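Local coordinates for protein leucyl aminopeptidase (Trypanosoma brucei brucei, PDB 5NTD) that probably cleaves N-terminal leucine and other amino acids from peptides as a manganese-containing M17 aminopeptidase, which binds the inhibitor bestatin, at residues I228-A233 against F238-I243; A223-I228 against C337-A342; R101-E106 against L131-E136; A125-A130 against A158-H163. All blocks are in the same frame, centred on the assembly; numbering follows the deposited sequence.

Contact 1: I228-A233 against F238-I243; sequences IAQGYA and FDVDVI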
loop_
_atom_site.group_PDB
_atom_site.type_symbol
_atom_site.label_atom_id
_atom_site.label_comp_id
_atom_site.label_asym_id
_atom_site.label_seq_id
_atom_site.Cartn_x
_atom_site.Cartn_y
_atom_site.Cartn_z
ATOM N N ILE G 228 0.125 -29.665 -29.303
ATOM C CA ILE G 228 -0.323 -28.889 -30.470
ATOM C C ILE G 228 0.815 -28.733 -31.477
ATOM O O ILE G 228 0.627 -28.920 -32.678
ATOM C CB ILE G 228 -0.885 -27.525 -30.061
ATOM C CG1 ILE G 228 -2.242 -27.735 -29.379
ATOM C CG2 ILE G 228 -1.042 -26.599 -31.273
ATOM C CD1 ILE G 228 -2.676 -26.571 -28.514
ATOM N N ALA G 229 1.990 -28.387 -30.973
ATOM C CA ALA G 229 3.176 -28.269 -31.819
ATOM C C ALA G 229 3.499 -29.611 -32.521
ATOM O O ALA G 229 3.783 -29.656 -33.714
ATOM C CB ALA G 229 4.369 -27.810 -31.017
ATOM N N GLN G 230 3.437 -30.688 -31.761
ATOM C CA GLN G 230 3.655 -32.046 -32.304
ATOM C C GLN G 230 2.628 -32.405 -33.393
ATOM O O GLN G 230 2.982 -32.938 -34.433
ATOM C CB GLN G 230 3.611 -33.084 -31.194
ATOM C CG GLN G 230 4.866 -33.028 -30.351
ATOM C CD GLN G 230 4.749 -33.740 -29.022
ATOM O OE1 GLN G 230 3.695 -33.759 -28.395
ATOM N NE2 GLN G 230 5.839 -34.334 -28.583
ATOM N N GLY G 231 1.380 -32.060 -33.157
ATOM C CA GLY G 231 0.313 -32.258 -34.137
ATOM C C GLY G 231 0.604 -31.565 -35.462
ATOM O O GLY G 231 0.451 -32.151 -36.549
ATOM N N TYR G 232 1.013 -30.307 -35.378
ATOM C CA TYR G 232 1.374 -29.546 -36.588
ATOM C C TYR G 232 2.620 -30.149 -37.250
ATOM O O TYR G 232 2.716 -30.211 -38.470
ATOM C CB TYR G 232 1.557 -28.076 -36.286
ATOM C CG TYR G 232 0.244 -27.340 -36.312
ATOM C CD1 TYR G 232 -0.363 -27.014 -37.520
ATOM C CD2 TYR G 232 -0.379 -26.931 -35.127
ATOM C CE1 TYR G 232 -1.586 -26.322 -37.546
ATOM C CE2 TYR G 232 -1.598 -26.252 -35.152
ATOM C CZ TYR G 232 -2.208 -25.956 -36.357
ATOM O OH TYR G 232 -3.388 -25.263 -36.411
ATOM N N ALA G 233 3.542 -30.620 -36.441
ATOM C CA ALA G 233 4.748 -31.280 -36.979
ATOM C C ALA G 233 4.404 -32.526 -37.796
ATOM O O ALA G 233 4.942 -32.705 -38.897
ATOM C CB ALA G 233 5.709 -31.642 -35.876
ATOM N N PHE G 238 7.413 -31.022 -40.453
ATOM C CA PHE G 238 8.647 -30.405 -39.910
ATOM C C PHE G 238 9.100 -31.142 -38.671
ATOM O O PHE G 238 8.380 -31.946 -38.103
ATOM C CB PHE G 238 8.509 -28.892 -39.693
ATOM C CG PHE G 238 7.396 -28.494 -38.743
ATOM C CD1 PHE G 238 7.567 -28.617 -37.355
ATOM C CD2 PHE G 238 6.181 -28.008 -39.230
ATOM C CE1 PHE G 238 6.542 -28.277 -36.481
ATOM C CE2 PHE G 238 5.160 -27.672 -38.354
ATOM C CZ PHE G 238 5.348 -27.791 -36.990
ATOM N N ASP G 239 10.321 -30.859 -38.259
ATOM C CA ASP G 239 10.957 -31.586 -37.134
ATOM C C ASP G 239 10.602 -30.948 -35.785
ATOM O O ASP G 239 10.425 -29.745 -35.677
ATOM C CB ASP G 239 12.479 -31.685 -37.303
ATOM C CG ASP G 239 12.872 -32.638 -38.444
ATOM O OD1 ASP G 239 12.228 -33.711 -38.597
ATOM O OD2 ASP G 239 13.853 -32.339 -39.150
ATOM N N VAL G 240 10.488 -31.787 -34.769
ATOM C CA VAL G 240 10.169 -31.323 -33.418
ATOM C C VAL G 240 11.063 -32.042 -32.416
ATOM O O VAL G 240 11.196 -33.261 -32.440
ATOM C CB VAL G 240 8.678 -31.457 -33.089
ATOM C CG1 VAL G 240 8.182 -32.893 -33.309
ATOM C CG2 VAL G 240 8.397 -31.033 -31.647
ATOM N N ASP G 241 11.695 -31.244 -31.573
ATOM C CA ASP G 241 12.557 -31.739 -30.482
ATOM C C ASP G 241 11.989 -31.202 -29.140
ATOM O O ASP G 241 11.756 -30.014 -29.005
ATOM C CB ASP G 241 13.989 -31.249 -30.662
ATOM C CG ASP G 241 14.895 -31.605 -29.483
ATOM O OD1 ASP G 241 14.945 -32.807 -29.133
ATOM O OD2 ASP G 241 15.603 -30.701 -28.938
ATOM N N VAL G 242 11.806 -32.086 -28.190
ATOM C CA VAL G 242 11.251 -31.745 -26.903
ATOM C C VAL G 242 12.196 -32.151 -25.794
ATOM O O VAL G 242 12.518 -33.323 -25.643
ATOM C CB VAL G 242 9.912 -32.453 -26.643
ATOM C CG1 VAL G 242 9.364 -32.099 -25.265
ATOM C CG2 VAL G 242 8.890 -32.074 -27.700
ATOM N N ILE G 243 12.598 -31.188 -24.982
ATOM C CA ILE G 243 13.322 -31.486 -23.753
ATOM C C ILE G 243 12.375 -31.204 -22.604
ATOM O O ILE G 243 11.969 -30.062 -22.380
ATOM C CB ILE G 243 14.602 -30.678 -23.618
ATOM C CG1 ILE G 243 15.362 -30.729 -24.935
ATOM C CG2 ILE G 243 15.453 -31.234 -22.489
ATOM C CD1 ILE G 243 16.602 -29.880 -24.947
#
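A233 and F238 bring the two backbones together, CA to CA 5.0 Å, near the turn between helix 222-236 and strand 239-244; from this bend the axes of the two short segments diverge nearly antiparallel, at 154°. The F238 ring folds back against the helix at A229 to A233. Its CG stands between the backbone N and the carbonyl carbon (chi1 59°), which sets the ring against A233 so that CA of A233 lies 3.6 Å from the ring centroid, a CH-pi contact over the face. CB of A233 reaches CE1 of F238 at 3.5 Å, and CB of Y232 meets CZ of F238 at 3.9 Å. A small methyl suits position 233, since the same CB also touches CG1 of V240 at 3.8 Å. Further along, the side chains of Q230 and V242 cross at about a right angle, NE2 of Q230 lying 3.9 Å from CG2 of V242. F323 meets the F238 ring edge-to-face, while the Y232 hydroxyl bonds to the carbonyl of C19. Between the backbones there is just one weak bond, from N of F238 to O of A233. The contact therefore rests chiefly on dispersion and ring-face packing, an apolar joint between the helix and the strand that follows it, with little polar contribution.

Contact 2: A223-I228 against C337-A342; sequences ATFTEI and CTLCLA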
loop_
_atom_site.group_PDB
_atom_site.type_symbol
_atom_site.label_atom_id
_atom_site.label_comp_id
_atom_site.label_asym_id
_atom_site.label_seq_id
_atom_site.Cartn_x
_atom_site.Cartn_y
_atom_site.Cartn_z
ATOM N N ALA G 223 1.950 -28.891 -21.476
ATOM C CA ALA G 223 1.747 -30.173 -22.165
ATOM C C ALA G 223 0.868 -30.022 -23.391
ATOM O O ALA G 223 1.208 -30.581 -24.472
ATOM C CB ALA G 223 1.151 -31.220 -21.247
ATOM N N THR G 224 -0.251 -29.303 -23.276
ATOM C CA THR G 224 -1.133 -29.188 -24.454
ATOM C C THR G 224 -0.508 -28.330 -25.562
ATOM O O THR G 224 -0.698 -28.593 -26.751
ATOM C CB THR G 224 -2.541 -28.723 -24.156
ATOM O OG1 THR G 224 -2.507 -27.435 -23.556
ATOM C CG2 THR G 224 -3.217 -29.708 -23.266
ATOM N N PHE G 225 0.250 -27.317 -25.172
ATOM C CA PHE G 225 0.949 -26.472 -26.163
ATOM C C PHE G 225 1.944 -27.373 -26.929
ATOM O O PHE G 225 2.042 -27.331 -28.150
ATOM C CB PHE G 225 1.673 -25.329 -25.490
ATOM C CG PHE G 225 1.961 -24.136 -26.381
ATOM C CD1 PHE G 225 2.052 -24.224 -27.756
ATOM C CD2 PHE G 225 2.204 -22.896 -25.783
ATOM C CE1 PHE G 225 2.343 -23.111 -28.521
ATOM C CE2 PHE G 225 2.497 -21.765 -26.553
ATOM C CZ PHE G 225 2.581 -21.877 -27.922
ATOM N N THR G 226 2.649 -28.195 -26.182
ATOM C CA THR G 226 3.597 -29.122 -26.788
ATOM C C THR G 226 2.884 -30.091 -27.765
ATOM O O THR G 226 3.370 -30.338 -28.868
ATOM C CB THR G 226 4.351 -29.917 -25.717
ATOM O OG1 THR G 226 5.112 -28.993 -24.929
ATOM C CG2 THR G 226 5.314 -30.946 -26.356
ATOM N N GLU G 227 1.773 -30.641 -27.329
ATOM C CA GLU G 227 1.010 -31.584 -28.169
ATOM C C GLU G 227 0.527 -30.912 -29.433
ATOM O O GLU G 227 0.498 -31.516 -30.505
ATOM C CB GLU G 227 -0.190 -32.171 -27.445
ATOM C CG GLU G 227 0.197 -33.222 -26.428
ATOM C CD GLU G 227 -1.002 -33.633 -25.575
ATOM O OE1 GLU G 227 -2.066 -33.936 -26.175
ATOM O OE2 GLU G 227 -0.899 -33.644 -24.318
ATOM N N ILE G 228 0.125 -29.665 -29.303
ATOM C CA ILE G 228 -0.323 -28.889 -30.470
ATOM C C ILE G 228 0.815 -28.733 -31.477
ATOM O O ILE G 228 0.627 -28.920 -32.678
ATOM C CB ILE G 228 -0.885 -27.525 -30.061
ATOM C CG1 ILE G 228 -2.242 -27.735 -29.379
ATOM C CG2 ILE G 228 -1.042 -26.599 -31.273
ATOM C CD1 ILE G 228 -2.676 -26.571 -28.514
ATOM N N CYS G 337 12.498 -22.732 -34.287
ATOM C CA CYS G 337 11.503 -22.089 -33.428
ATOM C C CYS G 337 11.484 -22.799 -32.091
ATOM O O CYS G 337 11.056 -23.936 -31.966
ATOM C CB CYS G 337 10.116 -22.140 -34.043
ATOM S SG CYS G 337 8.839 -21.412 -32.974
ATOM N N THR G 338 12.027 -22.111 -31.105
ATOM C CA THR G 338 12.198 -22.681 -29.760
ATOM C C THR G 338 11.155 -22.054 -28.826
ATOM O O THR G 338 11.144 -20.851 -28.586
ATOM C CB THR G 338 13.634 -22.497 -29.251
ATOM O OG1 THR G 338 14.529 -23.263 -30.076
ATOM C CG2 THR G 338 13.772 -22.965 -27.806
ATOM N N LEU G 339 10.280 -22.900 -28.327
ATOM C CA LEU G 339 9.235 -22.505 -27.385
ATOM C C LEU G 339 9.709 -22.805 -25.965
ATOM O O LEU G 339 10.013 -23.942 -25.620
ATOM C CB LEU G 339 7.945 -23.246 -27.642
ATOM C CG LEU G 339 7.444 -23.228 -29.084
ATOM C CD1 LEU G 339 6.192 -24.090 -29.162
ATOM C CD2 LEU G 339 7.151 -21.822 -29.577
ATOM N N CYS G 340 9.782 -21.753 -25.160
ATOM C CA CYS G 340 10.236 -21.868 -23.781
ATOM C C CYS G 340 8.994 -21.987 -22.922
ATOM O O CYS G 340 8.441 -20.989 -22.444
ATOM C CB CYS G 340 11.077 -20.668 -23.378
ATOM S SG CYS G 340 12.482 -20.345 -24.456
ATOM N N LEU G 341 8.560 -23.216 -22.738
ATOM C CA LEU G 341 7.275 -23.508 -22.079
ATOM C C LEU G 341 7.432 -23.849 -20.601
ATOM O O LEU G 341 8.164 -24.757 -20.209
ATOM C CB LEU G 341 6.547 -24.654 -22.743
ATOM C CG LEU G 341 6.290 -24.493 -24.228
ATOM C CD1 LEU G 341 5.634 -25.766 -24.787
ATOM C CD2 LEU G 341 5.407 -23.301 -24.521
ATOM N N ALA G 342 6.733 -23.075 -19.794
ATOM C CA ALA G 342 6.718 -23.284 -18.336
ATOM C C ALA G 342 5.518 -22.559 -17.754
ATOM O O ALA G 342 5.040 -21.582 -18.306
ATOM C CB ALA G 342 7.988 -22.767 -17.683
#
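F225 carries most of the helix side of this contact, and its ring fits against L341 and L339 on strand 334-344. Its CG is anti to the backbone N (chi1 -158°), a torsion that carries the ring out from the helix toward the strand. There CD2 of F225 meets CD2 of L341 at 3.5 Å, and CE1 of F225 meets CD1 of L339 at 4.0 Å. Both leucine methyls approach the ring obliquely, and each leucine side chain runs at about a right angle to the phenylalanine. Two residues apart on the strand, the leucines point the same way, so a single broad ring can span both. A316 and M313 also pack on F225, extending its apolar surroundings.

T226 follows, with OG1 of T226 3.3 Å from CD1 of L341. The hydroxyl spends its proton on the carbonyl of T222, one turn back in the helix, so a polar atom is satisfied by its own helix although it borders a leucine methyl. That makes threonine tolerable in a buried place, and the side chain also rests on R268 and V270 of strand 268-274, the strand's neighbour in the sheet. Neither segment donates a hydrogen bond to the other; the axes, 9.2 Å apart at closest, leave room for one layer of side chains. The L341 side chain is about 12 Å from a bound manganese ion, so the contact is in the catalytic domain but not at the metal site itself. It is helix-on-sheet packing of the alpha/beta kind, with helix 222-236 laid against the mixed central sheet of the M17 catalytic domain.

Contact 3: R101-E106 against L131-E136; sequences RVVVGE and LDEVKE
E133 has the largest surface buried here, and its carboxylate reaches from the loop after helix 120-131 to R101 on strand 99-107. It sits within a type I turn that runs from L131 to V134, closed by a bond from N of V134 to O of L131. The CG of E133 lies beside its backbone N (chi1 -72°) and the chain beyond is extended, which carries the carboxylate to the strand.

R101 answers side-on, with two nitrogens on one oxygen. NE of R101 lies 3.2 Å from OE2 of E133, and NH2 of R101 lies 3.3 Å from the same OE2, so that oxygen takes both donors from one face of its plane. The acceptor is nearly in the guanidinium plane, yet NE comes in well above the carboxylate plane and NH2 on the syn side, and the two flat groups are turned 48° from each other. A bend at chi2 (65°) turns the arginine chain so that its edge faces the acid. V103, two residues on and pointing the same way, is the apolar neighbour of this acid; its closeness to OE1 is doubtful.

The arginine also serves a second partner, since NH2 of R101 donates to the carbonyl of G85 of the second subunit. Y84 of that subunit packs against E133. The pair thus sits at a subunit interface of the hexamer. Arginine suits the place, offering separate N-H groups to the acid and to the neighbouring chain. The salt bridge would probably keep E133 ionised and hold the guanidinium steady for its intersubunit bond.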
loop_
_atom_site.group_PDB
_atom_site.type_symbol
_atom_site.label_atom_id
_atom_site.label_comp_id
_atom_site.label_asym_id
_atom_site.label_seq_id
_atom_site.Cartn_x
_atom_site.Cartn_y
_atom_site.Cartn_z
ATOM N N ARG G 101 -28.675 -5.085 -44.665
ATOM C CA ARG G 101 -28.091 -3.987 -43.881
ATOM C C ARG G 101 -26.710 -3.748 -44.454
ATOM O O ARG G 101 -25.923 -4.679 -44.571
ATOM C CB ARG G 101 -28.003 -4.326 -42.396
ATOM C CG ARG G 101 -27.510 -3.196 -41.513
ATOM C CD ARG G 101 -28.456 -2.003 -41.472
ATOM N NE ARG G 101 -28.287 -1.183 -40.283
ATOM C CZ ARG G 101 -29.018 -0.108 -39.972
ATOM N NH1 ARG G 101 -29.969 0.335 -40.770
ATOM N NH2 ARG G 101 -28.784 0.539 -38.841
ATOM N N VAL G 102 -26.443 -2.503 -44.785
ATOM C CA VAL G 102 -25.135 -2.090 -45.287
ATOM C C VAL G 102 -24.494 -1.166 -44.275
ATOM O O VAL G 102 -25.052 -0.120 -43.966
ATOM C CB VAL G 102 -25.218 -1.330 -46.636
ATOM C CG1 VAL G 102 -23.839 -0.877 -47.091
ATOM C CG2 VAL G 102 -25.817 -2.226 -47.698
ATOM N N VAL G 103 -23.338 -1.583 -43.761
ATOM C CA VAL G 103 -22.620 -0.801 -42.731
ATOM C C VAL G 103 -21.390 -0.209 -43.323
ATOM O O VAL G 103 -20.506 -0.914 -43.778
ATOM C CB VAL G 103 -22.208 -1.643 -41.511
ATOM C CG1 VAL G 103 -21.507 -0.781 -40.468
ATOM C CG2 VAL G 103 -23.435 -2.299 -40.891
ATOM N N VAL G 104 -21.382 1.107 -43.354
ATOM C CA VAL G 104 -20.238 1.866 -43.889
ATOM C C VAL G 104 -19.310 2.236 -42.704
ATOM O O VAL G 104 -19.801 2.650 -41.651
ATOM C CB VAL G 104 -20.686 3.151 -44.583
ATOM C CG1 VAL G 104 -19.503 3.959 -45.045
ATOM C CG2 VAL G 104 -21.571 2.824 -45.765
ATOM N N GLY G 105 -18.007 2.111 -42.926
ATOM C CA GLY G 105 -16.997 2.521 -41.948
ATOM C C GLY G 105 -15.902 3.339 -42.559
ATOM O O GLY G 105 -15.355 2.964 -43.579
ATOM N N GLU G 106 -15.612 4.467 -41.936
ATOM C CA GLU G 106 -14.604 5.410 -42.436
ATOM C C GLU G 106 -13.277 5.225 -41.692
ATOM O O GLU G 106 -13.170 5.458 -40.490
ATOM C CB GLU G 106 -15.071 6.885 -42.363
ATOM C CG GLU G 106 -14.122 7.867 -43.053
ATOM C CD GLU G 106 -14.555 9.320 -42.910
ATOM O OE1 GLU G 106 -15.741 9.615 -43.132
ATOM O OE2 GLU G 106 -13.693 10.180 -42.562
ATOM N N LEU G 131 -19.976 -6.142 -37.496
ATOM C CA LEU G 131 -20.397 -7.536 -37.283
ATOM C C LEU G 131 -21.327 -7.721 -36.073
ATOM O O LEU G 131 -21.947 -8.761 -35.903
ATOM C CB LEU G 131 -19.188 -8.439 -37.146
ATOM C CG LEU G 131 -18.392 -8.585 -38.436
ATOM C CD1 LEU G 131 -17.115 -9.334 -38.183
ATOM C CD2 LEU G 131 -19.227 -9.327 -39.477
ATOM N N ASP G 132 -21.400 -6.711 -35.220
ATOM C CA ASP G 132 -22.369 -6.711 -34.121
ATOM C C ASP G 132 -23.808 -6.622 -34.642
ATOM O O ASP G 132 -24.733 -6.875 -33.901
ATOM C CB ASP G 132 -22.103 -5.567 -33.154
ATOM C CG ASP G 132 -22.062 -6.013 -31.704
ATOM O OD1 ASP G 132 -21.589 -7.136 -31.407
ATOM O OD2 ASP G 132 -22.489 -5.218 -30.847
ATOM N N GLU G 133 -23.978 -6.255 -35.905
ATOM C CA GLU G 133 -25.320 -6.193 -36.541
ATOM C C GLU G 133 -25.750 -7.515 -37.201
ATOM O O GLU G 133 -26.830 -7.618 -37.750
ATOM C CB GLU G 133 -25.462 -5.050 -37.546
ATOM C CG GLU G 133 -25.545 -3.626 -36.954
ATOM C CD GLU G 133 -25.852 -2.508 -37.962
ATOM O OE1 GLU G 133 -25.351 -2.514 -39.122
ATOM O OE2 GLU G 133 -26.611 -1.570 -37.580
ATOM N N VAL G 134 -24.918 -8.538 -37.099
ATOM C CA VAL G 134 -25.265 -9.854 -37.633
ATOM C C VAL G 134 -26.525 -10.338 -36.915
ATOM O O VAL G 134 -26.574 -10.337 -35.695
ATOM C CB VAL G 134 -24.114 -10.867 -37.511
ATOM C CG1 VAL G 134 -24.575 -12.294 -37.736
ATOM C CG2 VAL G 134 -23.048 -10.553 -38.547
ATOM N N LYS G 135 -27.518 -10.739 -37.700
ATOM C CA LYS G 135 -28.862 -11.164 -37.179
ATOM C C LYS G 135 -28.922 -12.688 -36.897
ATOM O O LYS G 135 -29.442 -13.093 -35.880
ATOM C CB LYS G 135 -30.055 -10.636 -37.995
ATOM C CG LYS G 135 -30.105 -11.163 -39.396
ATOM C CD LYS G 135 -31.184 -10.431 -40.232
ATOM C CE LYS G 135 -32.015 -11.387 -41.064
ATOM N NZ LYS G 135 -33.101 -10.730 -41.831
ATOM N N GLU G 136 -28.277 -13.496 -37.729
ATOM C CA GLU G 136 -28.274 -14.986 -37.604
ATOM C C GLU G 136 -26.869 -15.540 -37.669
ATOM O O GLU G 136 -25.962 -14.861 -38.131
ATOM C CB GLU G 136 -29.089 -15.642 -38.732
#

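Contact 4: A125-A130 against A158-H163; sequences ALVTAA and ARCGKH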
loop_
_atom_site.group_PDB
_atom_site.type_symbol
_atom_site.label_atom_id
_atom_site.label_comp_id
_atom_site.label_asym_id
_atom_site.label_seq_id
_atom_site.Cartn_x
_atom_site.Cartn_y
_atom_site.Cartn_z
ATOM N N ALA G 125 -11.420 -2.384 -35.907
ATOM C CA ALA G 125 -12.480 -1.834 -35.016
ATOM C C ALA G 125 -13.808 -1.622 -35.772
ATOM O O ALA G 125 -14.879 -1.941 -35.305
ATOM C CB ALA G 125 -12.022 -0.533 -34.384
ATOM N N LEU G 126 -13.707 -1.086 -36.985
ATOM C CA LEU G 126 -14.900 -0.866 -37.839
ATOM C C LEU G 126 -15.631 -2.175 -38.172
ATOM O O LEU G 126 -16.849 -2.285 -38.055
ATOM C CB LEU G 126 -14.533 -0.185 -39.126
ATOM C CG LEU G 126 -13.982 1.219 -38.949
ATOM C CD1 LEU G 126 -13.437 1.699 -40.271
ATOM C CD2 LEU G 126 -15.057 2.181 -38.447
ATOM N N VAL G 127 -14.886 -3.164 -38.573
ATOM C CA VAL G 127 -15.504 -4.424 -38.976
ATOM C C VAL G 127 -16.095 -5.089 -37.719
ATOM O O VAL G 127 -17.162 -5.720 -37.755
ATOM C CB VAL G 127 -14.541 -5.345 -39.732
ATOM C CG1 VAL G 127 -15.229 -6.644 -40.129
ATOM C CG2 VAL G 127 -14.062 -4.655 -40.991
ATOM N N THR G 128 -15.366 -4.990 -36.619
ATOM C CA THR G 128 -15.842 -5.576 -35.322
ATOM C C THR G 128 -17.216 -4.976 -34.976
ATOM O O THR G 128 -18.149 -5.689 -34.686
ATOM C CB THR G 128 -14.852 -5.325 -34.187
ATOM O OG1 THR G 128 -13.669 -6.085 -34.442
ATOM C CG2 THR G 128 -15.439 -5.734 -32.846
ATOM N N ALA G 129 -17.293 -3.667 -35.050
ATOM C CA ALA G 129 -18.532 -2.965 -34.780
ATOM C C ALA G 129 -19.651 -3.415 -35.753
ATOM O O ALA G 129 -20.785 -3.679 -35.360
ATOM C CB ALA G 129 -18.330 -1.458 -34.880
ATOM N N ALA G 130 -19.322 -3.457 -37.037
ATOM C CA ALA G 130 -20.303 -3.820 -38.085
ATOM C C ALA G 130 -20.841 -5.223 -37.877
ATOM O O ALA G 130 -22.020 -5.476 -38.052
ATOM C CB ALA G 130 -19.695 -3.704 -39.468
ATOM N N ALA G 158 -8.742 -10.761 -39.890
ATOM C CA ALA G 158 -8.530 -11.998 -39.118
ATOM C C ALA G 158 -8.714 -11.788 -37.596
ATOM O O ALA G 158 -9.287 -12.626 -36.896
ATOM C CB ALA G 158 -7.142 -12.567 -39.374
ATOM N N ARG G 159 -8.258 -10.658 -37.097
ATOM C CA ARG G 159 -8.281 -10.394 -35.629
ATOM C C ARG G 159 -9.558 -9.718 -35.155
ATOM O O ARG G 159 -9.743 -9.499 -33.976
ATOM C CB ARG G 159 -7.017 -9.619 -35.162
ATOM C CG ARG G 159 -7.006 -8.118 -35.408
ATOM C CD ARG G 159 -5.728 -7.487 -34.875
ATOM N NE ARG G 159 -4.719 -7.206 -35.899
ATOM C CZ ARG G 159 -3.593 -7.909 -36.104
ATOM N NH1 ARG G 159 -3.310 -9.001 -35.393
ATOM N NH2 ARG G 159 -2.732 -7.529 -37.030
ATOM N N CYS G 160 -10.448 -9.404 -36.082
ATOM C CA CYS G 160 -11.642 -8.623 -35.749
ATOM C C CYS G 160 -12.785 -9.528 -35.323
ATOM O O CYS G 160 -12.767 -10.729 -35.518
ATOM C CB CYS G 160 -12.079 -7.723 -36.912
ATOM S SG CYS G 160 -13.212 -8.539 -38.068
ATOM N N GLY G 161 -13.786 -8.894 -34.764
ATOM C CA GLY G 161 -15.031 -9.555 -34.433
ATOM C C GLY G 161 -14.898 -10.529 -33.286
ATOM O O GLY G 161 -13.954 -10.470 -32.505
ATOM N N LYS G 162 -15.876 -11.410 -33.196
ATOM C CA LYS G 162 -15.920 -12.407 -32.135
ATOM C C LYS G 162 -14.794 -13.387 -32.312
ATOM O O LYS G 162 -14.458 -13.741 -33.420
ATOM C CB LYS G 162 -17.272 -13.099 -32.099
ATOM C CG LYS G 162 -18.281 -12.186 -31.440
ATOM C CD LYS G 162 -19.762 -12.461 -31.574
ATOM C CE LYS G 162 -20.584 -11.786 -30.476
ATOM N NZ LYS G 162 -20.199 -10.364 -30.241
ATOM N N HIS G 163 -14.239 -13.834 -31.203
ATOM C CA HIS G 163 -13.059 -14.686 -31.220
ATOM C C HIS G 163 -13.414 -16.154 -31.398
ATOM O O HIS G 163 -14.431 -16.638 -30.911
ATOM C CB HIS G 163 -12.224 -14.525 -29.942
ATOM C CG HIS G 163 -11.604 -13.172 -29.803
ATOM N ND1 HIS G 163 -10.470 -12.942 -29.063
ATOM C CD2 HIS G 163 -11.925 -11.985 -30.374
ATOM C CE1 HIS G 163 -10.135 -11.673 -29.155
ATOM N NE2 HIS G 163 -10.990 -11.073 -29.959
#
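In the N-terminal domain, which belongs to the macro-domain clan, helix 120-131 is fastened here to the loop that leaves helix 150-158, through T128, V127, C160 and G161. The backbones come close, with CA of T128 4.2 Å from CA of G161. The positive phi of G161 (70°) by itself favours glycine at this place. Beside it, C160 places SG between its own backbone N and carbonyl carbon (chi1 88°), directing the sulfur at the valine, where SG of C160 touches CG1 of V127 at 3.5 Å. Valine and cysteine make a compact apolar pair beside the polar link. Outside the pair, R159 forms a salt bridge with E437 and H163 bonds to D214, so this same loop reaches the catalytic domain. The threonine hydroxyl is both donor and acceptor: it gives its proton to the carbonyl of T124 in its own helix and accepts from the loop. CB of C160 lies 3.4 Å from OG1 of T128. The bond from the loop is short and almost straight, N of G161 to OG1 of T128 at 2.8 Å with an angle of 170°.

From the N terminus, contact 3 opens first, on strand 99-107, and closes a loop at 131-136. Contact 4 opens inside that loop, on helix 120-131, and closes beyond it at 158-163, so the two cross; they touch where V103 meets A130. Together they bind strand, helix and following loops within the N-terminal domain. Farther along, contact 2 opens at 223-228 and returns only at 337-342. Contact 1 lies wholly within this long loop: its short turn joins helix 222-236 to strand 239-244. Both share I228 and fix one helix on one sheet. The pairs 3 and 4 and 1 and 2 stand on opposite sides of the chain's centre, in different domains.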